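Local coordinates for acyl-CoA thioester hydrolase HI0827 (Haemophilus influenzae Rd KW20, PDB 3BJK), which probably hydrolyses the thioester bond of a broad range of acyl-coenzyme A molecules, as a hexameric hotdog-fold enzyme built as a trimer of dimers, at residues E136-Q139 and E140-K143. The protein carries 1 engineered substitution. Sequence-based numbering, arbitrary orientation.
Sequences ENNQ and ELEK
N138 meets L141 at the start of helix 139-148, where the asparagine sits in the N-cap position and its side chain turns back to the first turn of the helix. From CB, which lies 3.9 Å from L141 CB, the chain runs with CG anti to the backbone N (chi1 -169°), which swings the amide toward the backbone N-H of L141. Its CG packs 3.3 Å from L141 CB, the two side chains crossing at about a right angle. OD1 accepts from L141 N at 2.9 Å, the capping bond, although OD1 comes too close to an atom elsewhere in the model, so its exact place is somewhat doubtful. At the other branch, ND2 passes 3.4 Å from L141 CB and donates to the carbonyls of P134 and I53, the latter on helix 35-54. The i to i+4 bonds of the helix begin at the cap residue itself: N138 O accepts from E142 N at 2.9 Å, and Q139 O from K143 N at 3.0 Å. A salt bridge from E140 OE2 to K101 NZ of a second subunit joins this first turn to the neighbouring chain. One buried amide thus caps the helix through its oxygen and, through its nitrogen, ties the cap to the preceding loop and the end of helix 35-54.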
loop_
_atom_site.group_PDB
_atom_site.type_symbol
_atom_site.label_atom_id
_atom_site.label_comp_id
_atom_site.label_asym_id
_atom_site.label_seq_id
_atom_site.Cartn_x
_atom_site.Cartn_y
_atom_site.Cartn_z
ATOM N N GLU C 136 38.929 10.641 -1.674
ATOM C CA GLU C 136 39.347 11.959 -1.195
ATOM C C GLU C 136 38.155 12.782 -0.643
ATOM O O GLU C 136 37.075 12.818 -1.239
ATOM C CB GLU C 136 40.091 12.704 -2.338
ATOM C CG GLU C 136 39.218 13.393 -3.449
ATOM C CD GLU C 136 38.072 12.495 -4.069
ATOM O OE1 GLU C 136 38.170 11.175 -4.157
ATOM O OE2 GLU C 136 37.036 13.141 -4.473
ATOM N N ASN C 137 38.384 13.431 0.502
ATOM C CA ASN C 137 37.385 14.242 1.210
ATOM C C ASN C 137 36.107 13.491 1.517
ATOM O O ASN C 137 35.020 14.077 1.453
ATOM C CB ASN C 137 37.013 15.529 0.432
ATOM C CG ASN C 137 38.199 16.212 -0.221
ATOM O OD1 ASN C 137 39.353 16.073 0.204
ATOM N ND2 ASN C 137 37.913 16.963 -1.276
ATOM N N ASN C 138 36.235 12.199 1.837
ATOM C CA ASN C 138 35.095 11.348 2.132
ATOM C C ASN C 138 35.066 10.932 3.612
ATOM O O ASN C 138 35.562 9.875 3.983
ATOM C CB ASN C 138 35.074 10.123 1.182
ATOM C CG ASN C 138 33.752 9.334 1.252
ATOM O OD1 ASN C 138 33.002 9.452 2.222
ATOM N ND2 ASN C 138 33.494 8.488 0.236
ATOM N N GLN C 139 34.466 11.774 4.449
ATOM C CA GLN C 139 34.374 11.512 5.883
ATOM C C GLN C 139 33.572 10.257 6.242
ATOM O O GLN C 139 33.886 9.555 7.205
ATOM C CB GLN C 139 33.709 12.685 6.565
ATOM C CG GLN C 139 34.541 13.927 6.571
ATOM C CD GLN C 139 33.938 14.982 7.465
ATOM O OE1 GLN C 139 32.721 14.976 7.737
ATOM N NE2 GLN C 139 34.771 15.869 7.948
ATOM N N GLU C 140 32.515 9.999 5.491
ATOM C CA GLU C 140 31.692 8.847 5.767
ATOM C C GLU C 140 32.505 7.567 5.526
ATOM O O GLU C 140 32.434 6.633 6.325
ATOM C CB GLU C 140 30.405 8.907 4.945
ATOM C CG GLU C 140 29.484 10.113 5.350
ATOM C CD GLU C 140 28.381 9.773 6.405
ATOM O OE1 GLU C 140 28.362 8.629 6.950
ATOM O OE2 GLU C 140 27.507 10.654 6.659
ATOM N N LEU C 141 33.288 7.543 4.447
ATOM C CA LEU C 141 34.198 6.413 4.149
ATOM C C LEU C 141 35.285 6.301 5.209
ATOM O O LEU C 141 35.549 5.216 5.714
ATOM C CB LEU C 141 34.844 6.585 2.771
ATOM C CG LEU C 141 35.930 5.595 2.311
ATOM C CD1 LEU C 141 35.382 4.156 2.272
ATOM C CD2 LEU C 141 36.511 6.001 0.939
ATOM N N GLU C 142 35.903 7.440 5.528
ATOM C CA GLU C 142 36.915 7.543 6.588
ATOM C C GLU C 142 36.456 6.857 7.891
ATOM O O GLU C 142 37.181 6.016 8.413
ATOM C CB GLU C 142 37.283 9.030 6.850
ATOM C CG GLU C 142 38.760 9.359 6.848
ATOM C CD GLU C 142 39.064 10.823 7.284
ATOM O OE1 GLU C 142 38.174 11.721 7.217
ATOM O OE2 GLU C 142 40.221 11.078 7.701
ATOM N N LYS C 143 35.271 7.216 8.393
ATOM C CA LYS C 143 34.665 6.602 9.599
ATOM C C LYS C 143 34.508 5.050 9.537
ATOM O O LYS C 143 34.846 4.327 10.490
ATOM C CB LYS C 143 33.259 7.188 9.846
ATOM C CG LYS C 143 33.195 8.502 10.604
ATOM C CD LYS C 143 31.718 8.865 10.959
ATOM C CE LYS C 143 31.644 9.975 12.062
ATOM N NZ LYS C 143 30.398 9.813 12.884
#